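Local structure of amidohydrolase 3 domain-containing protein (Pyrococcus horikoshii, 3IGH) at residues 58-63 / 472-477. The protein is of unknown function but probably hydrolyses carbon-nitrogen bonds other than peptide bonds, as a metal-dependent member of the amidohydrolase family. Numbering follows the deposited sequence.
With SO4 (sulfate ion), chain D; SO4 (sulfate ion), chain T.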
loop_
_atom_site.group_PDB
_atom_site.type_symbol
_atom_site.label_atom_id
_atom_site.label_comp_id
_atom_site.label_asym_id
_atom_site.label_seq_id
_atom_site.Cartn_x
_atom_site.Cartn_y
_atom_site.Cartn_z
ATOM N N TYR A 58 6.111 -13.683 31.935
ATOM C CA TYR A 58 7.255 -13.408 31.065
ATOM C C TYR A 58 6.787 -12.937 29.690
ATOM O O TYR A 58 5.738 -13.364 29.199
ATOM C CB TYR A 58 8.168 -14.636 30.948
ATOM C CG TYR A 58 8.832 -15.021 32.255
ATOM C CD1 TYR A 58 10.170 -14.712 32.495
ATOM C CD2 TYR A 58 8.115 -15.682 33.261
ATOM C CE1 TYR A 58 10.785 -15.059 33.709
ATOM C CE2 TYR A 58 8.716 -16.032 34.470
ATOM C CZ TYR A 58 10.049 -15.716 34.686
ATOM O OH TYR A 58 10.639 -16.059 35.884
ATOM N N VAL A 59 7.555 -12.037 29.089
ATOM C CA VAL A 59 7.198 -11.452 27.790
ATOM C C VAL A 59 8.399 -11.573 26.853
ATOM O O VAL A 59 9.525 -11.269 27.246
ATOM C CB VAL A 59 6.733 -9.960 27.929
ATOM C CG1 VAL A 59 6.457 -9.316 26.560
ATOM C CG2 VAL A 59 5.488 -9.853 28.788
ATOM N N MET A 60 8.161 -12.042 25.627
ATOM C CA MET A 60 9.222 -12.106 24.613
ATOM C C MET A 60 8.687 -11.545 23.288
ATOM O O MET A 60 7.464 -11.493 23.105
ATOM C CB MET A 60 9.770 -13.546 24.451
ATOM C CG MET A 60 8.802 -14.591 23.899
ATOM S SD MET A 60 9.529 -16.228 23.527
ATOM C CE MET A 60 10.137 -15.963 21.857
ATOM N N PRO A 61 9.584 -11.110 22.373
ATOM C CA PRO A 61 9.090 -10.777 21.038
ATOM C C PRO A 61 8.376 -11.972 20.419
ATOM O O PRO A 61 8.765 -13.124 20.642
ATOM C CB PRO A 61 10.363 -10.456 20.257
ATOM C CG PRO A 61 11.341 -10.021 21.293
ATOM C CD PRO A 61 11.035 -10.861 22.494
ATOM N N ALA A 62 7.315 -11.704 19.671
ATOM C CA ALA A 62 6.552 -12.786 19.063
ATOM C C ALA A 62 7.375 -13.487 17.979
ATOM O O ALA A 62 8.363 -12.935 17.481
ATOM C CB ALA A 62 5.233 -12.250 18.510
ATOM N N PHE A 63 7.009 -14.725 17.654
ATOM C CA PHE A 63 7.687 -15.444 16.594
ATOM C C PHE A 63 7.396 -14.797 15.233
ATOM O O PHE A 63 6.325 -14.210 15.014
ATOM C CB PHE A 63 7.303 -16.928 16.591
ATOM C CG PHE A 63 7.860 -17.701 17.770
ATOM C CD1 PHE A 63 9.182 -18.150 17.765
ATOM C CD2 PHE A 63 7.069 -17.967 18.882
ATOM C CE1 PHE A 63 9.705 -18.871 18.845
ATOM C CE2 PHE A 63 7.577 -18.686 19.970
ATOM C CZ PHE A 63 8.896 -19.133 19.955
ATOM N N ARG A 472 6.243 -18.924 32.058
ATOM C CA ARG A 472 7.604 -19.245 32.469
ATOM C C ARG A 472 8.655 -18.626 31.550
ATOM O O ARG A 472 8.350 -18.217 30.426
ATOM C CB ARG A 472 7.794 -20.756 32.500
ATOM C CG ARG A 472 6.978 -21.496 33.555
ATOM C CD ARG A 472 6.880 -22.972 33.218
ATOM N NE ARG A 472 6.181 -23.198 31.955
ATOM C CZ ARG A 472 5.982 -24.395 31.410
ATOM N NH1 ARG A 472 6.435 -25.486 32.010
ATOM N NH2 ARG A 472 5.332 -24.502 30.258
ATOM N N ASP A 473 9.883 -18.557 32.063
ATOM C CA ASP A 473 11.071 -18.096 31.347
ATOM C C ASP A 473 11.320 -19.028 30.161
ATOM O O ASP A 473 11.680 -20.192 30.371
ATOM C CB ASP A 473 12.253 -18.119 32.331
ATOM C CG ASP A 473 13.579 -17.649 31.727
ATOM O OD1 ASP A 473 14.570 -17.599 32.495
ATOM O OD2 ASP A 473 13.662 -17.321 30.522
ATOM N N PRO A 474 11.163 -18.511 28.915
ATOM C CA PRO A 474 11.255 -19.346 27.705
ATOM C C PRO A 474 12.620 -20.000 27.511
ATOM O O PRO A 474 12.717 -21.029 26.841
ATOM C CB PRO A 474 10.986 -18.353 26.565
ATOM C CG PRO A 474 11.320 -17.011 27.135
ATOM C CD PRO A 474 10.904 -17.098 28.574
ATOM N N LEU A 475 13.657 -19.414 28.108
ATOM C CA LEU A 475 15.016 -19.935 28.022
ATOM C C LEU A 475 15.250 -21.181 28.889
ATOM O O LEU A 475 16.284 -21.841 28.779
ATOM C CB LEU A 475 16.011 -18.842 28.421
ATOM C CG LEU A 475 16.000 -17.548 27.604
ATOM C CD1 LEU A 475 17.036 -16.587 28.156
ATOM C CD2 LEU A 475 16.274 -17.840 26.135
ATOM N N VAL A 476 14.267 -21.507 29.721
ATOM C CA VAL A 476 14.451 -22.435 30.825
ATOM C C VAL A 476 13.411 -23.567 30.789
ATOM O O VAL A 476 13.492 -24.540 31.552
ATOM C CB VAL A 476 14.501 -21.604 32.155
ATOM C CG1 VAL A 476 13.503 -22.059 33.214
ATOM C CG2 VAL A 476 15.931 -21.495 32.670
ATOM N N VAL A 477 12.461 -23.452 29.862
ATOM C CA VAL A 477 11.407 -24.454 29.687
ATOM C C VAL A 477 11.796 -25.431 28.580
ATOM O O VAL A 477 12.375 -25.024 27.564
ATOM C CB VAL A 477 10.048 -23.773 29.347
ATOM C CG1 VAL A 477 8.904 -24.780 29.257
ATOM C CG2 VAL A 477 9.718 -22.753 30.382
HETATM S S SO4 D . 4.259 -21.226 29.046
HETATM O O1 SO4 D . 3.314 -20.147 29.309
HETATM O O2 SO4 D . 3.596 -22.515 29.219
HETATM O O3 SO4 D . 4.720 -21.131 27.668
HETATM O O4 SO4 D . 5.409 -21.108 29.941
HETATM S S SO4 T . 5.187 -28.871 32.265
HETATM O O1 SO4 T . 4.593 -27.695 32.898
HETATM O O2 SO4 T . 4.408 -29.231 31.082
HETATM O O3 SO4 T . 6.564 -28.577 31.878
HETATM O O4 SO4 T . 5.180 -29.989 33.205
#
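The ring of Y58 lies with one face over the peptide that joins R472 to D473. Its CD2 is 3.4 Å from R472 C, and D473 N sits over the ring centre, 3.5 Å above the plane. CG of Y58 stands anti to its own carbonyl carbon (chi1 -65°), which lays the ring across this peptide. The CD2 side meets R472 C, while D473 CB lies over the CD1-CE1 side in a CH-pi contact, 4.1 Å from the Y58 ring centroid. A flat, polarisable aromatic suits this place because it can cover a peptide plane and a methylene together. An alanine here would probably uncover the R472-D473 peptide and leave D473 CB without its aromatic partner.

CG of D473 is anti to the backbone N (chi1 -180°), and the carboxylate and ring planes are 10° apart. Its OD2 accepts from L475 N at 3.2 Å, an Asx turn that steadies the bend through P474, whose ring already restricts phi, and has a weak hydrogen bond with Y12 OH. Deeper in, M60 SD meets P474 CB at 4.0 Å; a flexible thioether fits well against a rigid proline ring.

CB of R472 points away from strand 58-68, and its bent chain carries the guanidinium to two sulfates, probably from the crystallisation liquor. NE reaches O4 of the chain D sulfate at 3.0 Å and NH2 its O2 at 2.8 Å; NH1 donates to O3 of the chain T sulfate. NH2 also bonds H481 O, in the C-terminal tag.

Strand 58-68, parallel to 202-210 as in the TIM-barrel fold of amidohydrolases, is antiparallel to 467-470; the contact extends that association into the following loop. Dispersion and CH-pi packing thus join the segments, while the polar groups described are satisfied within the loop, by Y12 and H481, and by sulfates.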